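Local coordinates for uncharacterized protein (Neisseria meningitidis MC58, PDB 2R2A) that is of unknown function but, as the N-terminal domain of a zonular occludens toxin with a P-loop NTPase fold, probably binds nucleotide, at residues T55-D60 with H75-W80; V43-K48 with I90-E95. All coordinates share one frame; numbering follows the deposited sequence.

Contact 1 (T55-D60 with H75-W80); sequences TYIETD and HDMYEW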
loop_
_atom_site.group_PDB
_atom_site.type_symbol
_atom_site.label_atom_id
_atom_site.label_comp_id
_atom_site.label_asym_id
_atom_site.label_seq_id
_atom_site.Cartn_x
_atom_site.Cartn_y
_atom_site.Cartn_z
ATOM N N THR A 55 -1.177 -2.257 13.629
ATOM C CA THR A 55 0.163 -2.352 14.176
ATOM C C THR A 55 1.106 -1.473 13.372
ATOM O O THR A 55 1.148 -1.592 12.148
ATOM C CB THR A 55 0.636 -3.793 14.119
ATOM O OG1 THR A 55 -0.276 -4.590 14.886
ATOM C CG2 THR A 55 2.027 -3.918 14.664
ATOM N N TYR A 56 1.843 -0.599 14.065
ATOM C CA TYR A 56 2.826 0.285 13.430
ATOM C C TYR A 56 4.028 -0.484 12.901
ATOM O O TYR A 56 4.598 -1.333 13.599
ATOM C CB TYR A 56 3.313 1.381 14.390
ATOM C CG TYR A 56 4.311 2.346 13.770
ATOM C CD1 TYR A 56 5.675 2.261 14.080
ATOM C CD2 TYR A 56 3.896 3.344 12.863
ATOM C CE1 TYR A 56 6.598 3.128 13.522
ATOM C CE2 TYR A 56 4.831 4.222 12.290
ATOM C CZ TYR A 56 6.175 4.101 12.629
ATOM O OH TYR A 56 7.113 4.942 12.084
ATOM N N ILE A 57 4.423 -0.159 11.669
ATOM C CA ILE A 57 5.698 -0.628 11.121
ATOM C C ILE A 57 6.632 0.546 10.787
ATOM O O ILE A 57 6.204 1.546 10.189
ATOM C CB ILE A 57 5.500 -1.575 9.897
ATOM C CG1 ILE A 57 4.641 -0.932 8.792
ATOM C CG2 ILE A 57 4.852 -2.866 10.350
ATOM C CD1 ILE A 57 4.502 -1.814 7.504
ATOM N N GLU A 58 7.903 0.410 11.179
ATOM C CA GLU A 58 8.933 1.416 10.909
ATOM C C GLU A 58 9.531 1.239 9.518
ATOM O O GLU A 58 10.075 0.178 9.193
ATOM C CB GLU A 58 10.073 1.341 11.953
ATOM C CG GLU A 58 11.111 2.466 11.834
ATOM C CD GLU A 58 10.449 3.836 11.700
ATOM O OE1 GLU A 58 9.797 4.286 12.664
ATOM O OE2 GLU A 58 10.539 4.441 10.608
ATOM N N THR A 59 9.425 2.275 8.697
ATOM C CA THR A 59 9.965 2.214 7.347
ATOM C C THR A 59 11.315 2.918 7.159
ATOM O O THR A 59 11.942 2.777 6.083
ATOM C CB THR A 59 8.965 2.773 6.298
ATOM O OG1 THR A 59 8.671 4.134 6.600
ATOM C CG2 THR A 59 7.682 1.969 6.307
ATOM N N ASP A 60 11.764 3.663 8.171
ATOM C CA ASP A 60 13.057 4.358 8.069
ATOM C C ASP A 60 14.146 3.416 8.564
ATOM O O ASP A 60 14.240 3.131 9.756
ATOM C CB ASP A 60 13.053 5.676 8.846
ATOM C CG ASP A 60 14.353 6.495 8.658
ATOM O OD1 ASP A 60 15.372 5.960 8.174
ATOM O OD2 ASP A 60 14.338 7.694 9.009
ATOM N N HIS A 75 11.551 -3.450 7.203
ATOM C CA HIS A 75 12.713 -3.913 6.454
ATOM C C HIS A 75 13.009 -5.394 6.580
ATOM O O HIS A 75 13.658 -5.958 5.702
ATOM C CB HIS A 75 13.938 -3.011 6.694
ATOM C CG HIS A 75 13.717 -1.611 6.211
ATOM N ND1 HIS A 75 13.966 -1.224 4.910
ATOM C CD2 HIS A 75 13.215 -0.521 6.837
ATOM C CE1 HIS A 75 13.645 0.051 4.761
ATOM N NE2 HIS A 75 13.174 0.498 5.911
ATOM N N ASP A 76 12.525 -6.039 7.647
ATOM C CA ASP A 76 12.613 -7.483 7.708
ATOM C C ASP A 76 11.224 -8.125 7.731
ATOM O O ASP A 76 11.020 -9.115 8.413
ATOM C CB ASP A 76 13.460 -7.946 8.900
ATOM C CG ASP A 76 12.966 -7.409 10.230
ATOM O OD1 ASP A 76 11.913 -6.731 10.282
ATOM O OD2 ASP A 76 13.639 -7.681 11.244
HETATM N N MSE A 77 10.291 -7.551 6.959
HETATM C CA MSE A 77 8.939 -8.074 6.824
HETATM C C MSE A 77 8.966 -9.516 6.346
HETATM O O MSE A 77 8.125 -10.316 6.743
HETATM C CB MSE A 77 8.136 -7.231 5.828
HETATM C CG MSE A 77 6.613 -7.478 5.867
HETATM SE SE MSE A 77 5.700 -6.248 4.654
HETATM C CE MSE A 77 6.013 -4.588 5.598
ATOM N N TYR A 78 9.940 -9.833 5.491
ATOM C CA TYR A 78 10.094 -11.178 4.985
ATOM C C TYR A 78 10.214 -12.207 6.133
ATOM O O TYR A 78 9.879 -13.366 5.943
ATOM C CB TYR A 78 11.296 -11.270 4.029
ATOM C CG TYR A 78 12.649 -11.103 4.684
ATOM C CD1 TYR A 78 13.212 -9.830 4.874
ATOM C CD2 TYR A 78 13.390 -12.221 5.084
ATOM C CE1 TYR A 78 14.476 -9.685 5.473
ATOM C CE2 TYR A 78 14.629 -12.080 5.683
ATOM C CZ TYR A 78 15.164 -10.821 5.874
ATOM O OH TYR A 78 16.394 -10.712 6.474
ATOM N N GLU A 79 10.675 -11.760 7.303
ATOM C CA GLU A 79 10.825 -12.634 8.468
ATOM C C GLU A 79 9.494 -12.757 9.219
ATOM O O GLU A 79 8.853 -13.811 9.171
ATOM C CB GLU A 79 11.935 -12.140 9.404
ATOM C CG GLU A 79 13.368 -12.337 8.891
ATOM C CD GLU A 79 14.440 -12.113 9.976
ATOM O OE1 GLU A 79 15.648 -12.099 9.649
ATOM O OE2 GLU A 79 14.079 -11.966 11.166
ATOM N N TRP A 80 9.089 -11.692 9.912
ATOM C CA TRP A 80 7.894 -11.719 10.752
ATOM C C TRP A 80 6.543 -11.931 10.044
ATOM O O TRP A 80 5.591 -12.355 10.696
ATOM C CB TRP A 80 7.810 -10.475 11.644
ATOM C CG TRP A 80 7.909 -9.138 10.951
ATOM C CD1 TRP A 80 9.046 -8.410 10.760
ATOM C CD2 TRP A 80 6.827 -8.337 10.412
ATOM N NE1 TRP A 80 8.755 -7.228 10.122
ATOM C CE2 TRP A 80 7.408 -7.151 9.901
ATOM C CE3 TRP A 80 5.434 -8.511 10.307
ATOM C CZ2 TRP A 80 6.647 -6.131 9.297
ATOM C CZ3 TRP A 80 4.677 -7.501 9.701
ATOM C CH2 TRP A 80 5.291 -6.327 9.193
#

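Contact 2 (V43-K48 with I90-E95); sequences VFTNIK and IVIVDE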
loop_
_atom_site.group_PDB
_atom_site.type_symbol
_atom_site.label_atom_id
_atom_site.label_comp_id
_atom_site.label_asym_id
_atom_site.label_seq_id
_atom_site.Cartn_x
_atom_site.Cartn_y
_atom_site.Cartn_z
ATOM N N VAL A 43 -3.983 -5.317 10.565
ATOM C CA VAL A 43 -3.447 -4.285 9.648
ATOM C C VAL A 43 -2.062 -3.792 10.131
ATOM O O VAL A 43 -1.907 -3.409 11.287
ATOM C CB VAL A 43 -4.434 -3.089 9.501
ATOM C CG1 VAL A 43 -3.883 -1.990 8.542
ATOM C CG2 VAL A 43 -5.807 -3.560 8.975
ATOM N N PHE A 44 -1.056 -3.869 9.267
ATOM C CA PHE A 44 0.270 -3.298 9.554
ATOM C C PHE A 44 0.384 -2.049 8.712
ATOM O O PHE A 44 0.108 -2.092 7.510
ATOM C CB PHE A 44 1.387 -4.279 9.169
ATOM C CG PHE A 44 1.387 -5.561 9.993
ATOM C CD1 PHE A 44 0.775 -6.717 9.519
ATOM C CD2 PHE A 44 2.040 -5.593 11.219
ATOM C CE1 PHE A 44 0.787 -7.905 10.281
ATOM C CE2 PHE A 44 2.049 -6.770 12.003
ATOM C CZ PHE A 44 1.422 -7.921 11.520
ATOM N N THR A 45 0.767 -0.932 9.313
ATOM C CA THR A 45 0.932 0.272 8.508
ATOM C C THR A 45 1.872 1.249 9.152
ATOM O O THR A 45 2.161 1.134 10.338
ATOM C CB THR A 45 -0.438 0.935 8.147
ATOM O OG1 THR A 45 -0.256 1.987 7.184
ATOM C CG2 THR A 45 -1.162 1.463 9.388
ATOM N N ASN A 46 2.379 2.190 8.349
ATOM C CA ASN A 46 3.178 3.310 8.855
ATOM C C ASN A 46 2.374 4.621 8.810
ATOM O O ASN A 46 2.924 5.679 9.100
ATOM C CB ASN A 46 4.517 3.455 8.077
ATOM C CG ASN A 46 4.318 3.758 6.592
ATOM O OD1 ASN A 46 3.367 3.287 5.969
ATOM N ND2 ASN A 46 5.233 4.554 6.011
ATOM N N ILE A 47 1.093 4.564 8.410
ATOM C CA ILE A 47 0.289 5.786 8.308
ATOM C C ILE A 47 0.023 6.374 9.692
ATOM O O ILE A 47 -0.490 5.677 10.550
ATOM C CB ILE A 47 -1.047 5.558 7.591
ATOM C CG1 ILE A 47 -0.811 5.291 6.076
ATOM C CG2 ILE A 47 -1.933 6.797 7.697
ATOM C CD1 ILE A 47 -2.024 4.716 5.429
ATOM N N LYS A 48 0.361 7.651 9.890
ATOM C CA LYS A 48 0.218 8.293 11.207
ATOM C C LYS A 48 -1.158 8.935 11.315
ATOM O O LYS A 48 -1.703 9.415 10.317
ATOM C CB LYS A 48 1.288 9.371 11.435
ATOM C CG LYS A 48 2.738 8.884 11.437
ATOM C CD LYS A 48 3.172 8.476 12.843
ATOM C CE LYS A 48 4.643 8.025 12.884
ATOM N NZ LYS A 48 5.103 7.735 14.295
ATOM N N ILE A 90 -3.043 -7.597 6.462
ATOM C CA ILE A 90 -3.075 -6.560 5.433
ATOM C C ILE A 90 -1.940 -5.569 5.704
ATOM O O ILE A 90 -1.797 -5.092 6.830
ATOM C CB ILE A 90 -4.470 -5.832 5.496
ATOM C CG1 ILE A 90 -5.629 -6.798 5.196
ATOM C CG2 ILE A 90 -4.493 -4.592 4.516
ATOM C CD1 ILE A 90 -7.057 -6.215 5.395
ATOM N N VAL A 91 -1.152 -5.205 4.680
ATOM C CA VAL A 91 -0.011 -4.338 4.940
ATOM C C VAL A 91 -0.236 -3.086 4.099
ATOM O O VAL A 91 -0.538 -3.224 2.928
ATOM C CB VAL A 91 1.300 -5.030 4.495
ATOM C CG1 VAL A 91 2.454 -4.078 4.584
ATOM C CG2 VAL A 91 1.593 -6.326 5.343
ATOM N N ILE A 92 -0.155 -1.893 4.693
ATOM C CA ILE A 92 -0.345 -0.634 3.933
ATOM C C ILE A 92 0.901 0.216 4.177
ATOM O O ILE A 92 1.192 0.591 5.340
ATOM C CB ILE A 92 -1.602 0.163 4.409
ATOM C CG1 ILE A 92 -2.857 -0.733 4.284
ATOM C CG2 ILE A 92 -1.720 1.525 3.674
ATOM C CD1 ILE A 92 -4.112 -0.212 5.082
ATOM N N VAL A 93 1.640 0.510 3.106
ATOM C CA VAL A 93 2.917 1.177 3.298
ATOM C C VAL A 93 2.797 2.518 2.591
ATOM O O VAL A 93 2.649 2.579 1.375
ATOM C CB VAL A 93 4.086 0.313 2.770
ATOM C CG1 VAL A 93 5.384 1.085 2.808
ATOM C CG2 VAL A 93 4.242 -0.989 3.639
ATOM N N ASP A 94 2.806 3.589 3.358
ATOM C CA ASP A 94 2.812 4.929 2.777
ATOM C C ASP A 94 4.271 5.302 2.400
ATOM O O ASP A 94 5.246 4.936 3.113
ATOM C CB ASP A 94 2.208 5.924 3.775
ATOM C CG ASP A 94 1.990 7.296 3.163
ATOM O OD1 ASP A 94 1.681 7.353 1.959
ATOM O OD2 ASP A 94 2.123 8.308 3.874
ATOM N N GLU A 95 4.421 6.026 1.300
ATOM C CA GLU A 95 5.754 6.412 0.765
ATOM C C GLU A 95 6.626 5.157 0.669
ATOM O O GLU A 95 7.704 5.075 1.247
ATOM C CB GLU A 95 6.415 7.528 1.612
ATOM C CG GLU A 95 5.717 8.939 1.465
ATOM C CD GLU A 95 5.651 9.509 -0.007
ATOM O OE1 GLU A 95 6.669 9.907 -0.587
ATOM O OE2 GLU A 95 4.547 9.556 -0.591
#

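Contact 1 (T55-D60 with H75-W80)
His75 and Thr59 carry the polar part of this contact: the imidazole NE2 of His75 donates to Thr59 O at 2.6 Å, a short and fairly straight bond (163° at the hydrogen). The oxygen lies at the ring edge, close to the imidazole plane, although the nitrogen stands well above the plane of the carbonyl it meets. Histidine suits the place because its flat ring carries an N-H several bonds from the backbone, and so reaches Thr59 although its CB does not point at that segment.

The apolar part is Ile57, whose two branches divide the helix 77-80 between them. CD1 meets CE of Met77, present as selenomethionine, at 3.7 Å, whereas CG2 meets CH2 of Trp80, also at 3.7 Å, Ile57 and Trp80 crossing at about a right angle. Phe44 and Val93 also touch the isoleucine.

Other bonds lie within each segment. Glu58 ties the turn to the strand: OE2 accepts Asp60 N at 2.8 Å through its anti lone pair, while Tyr56 OH reaches OE1 from above the carboxylate plane. Met77 CA lies 3.3 Å above the indole plane of Trp80, offset toward the rim. Trp80 NE1 is held chiefly by Ser73 O, with a weak bond to Asp76 OD1 besides.

Between these two segments one hydrogen bond thus joins the turn to the residue before the helix N-cap, beside an apolar patch. NE2 must carry a proton; Glu58 OE2 lies 6.7 Å from His75 NE2, and any effect on the imidazole would probably be weak.

Contact 2 (V43-K48 with I90-E95)
Ile92, the residue most buried here, sits between Val43 and Ile47 on one side of two parallel strands. Its CD1 meets Val43 CG1 at 3.9 Å, and its CG2 meets Ile47 CD1 at 3.7 Å. A branched aliphatic side chain suits this place, since its two arms reach neighbours in both directions along the facing segment; Met22 and Met26 of helix 18-28 cover the same side. The backbone carbonyl of Ile92 accepts Thr45 OG1 at 2.7 Å, the hydroxyl standing 38° out of the carbonyl plane. That hydroxyl also takes the N-H of Ile47 in an ST turn, bending the chain out of the strand.

Phe44 supplies the regular pairing. Its N donates to Ile90 O at 2.8 Å, and its O accepts Ile92 N, likewise at 2.8 Å, so the phenylalanine is bonded to the residues on either side of Val91. The ring turns to the opposite sheet face from Ile92, where CD1 lies 4.3 Å from Val91 CG2 and Trp80 meets the ring. Ile90 points the other way, beside Val43 and toward Phe127.

Past the strand ends, the Asn46 amide bridges the backbone N-H and C=O of Asp94. OD1 accepts Asp94 N at 2.7 Å in the carbonyl plane, on a lone pair, and ND2 donates to Asp94 O at 2.9 Å.

Ile90-Glu95 resembles a Walker B motif, as expected for this clan. The amide fixes the Asp94 backbone, which helps set its side chain, about 6 Å from a sulfate ion that may mark a nucleotide pocket.

How the contacts relate
Both contacts belong to the same sheet, in which strands 55-58 and 43-45 are neighbours: Thr55 N probably bonds to Val43 O and Ile57 N to Thr45 O. Contact 2 is the buried one, joining two parallel strands nearer the centre of the domain, with two backbone bonds, aliphatic packing and a side-chain amide bonded to Asp94 beside the probable nucleotide site. Contact 1 lies further out and is only partly buried; one histidine bond joins residues flanking the helix and strand, while Ile57 packs on the helix. The two share an interface where Phe44 meets Trp80 and Ile57 touches Val93, so the helix covers one face of the strands that contact 2 pairs.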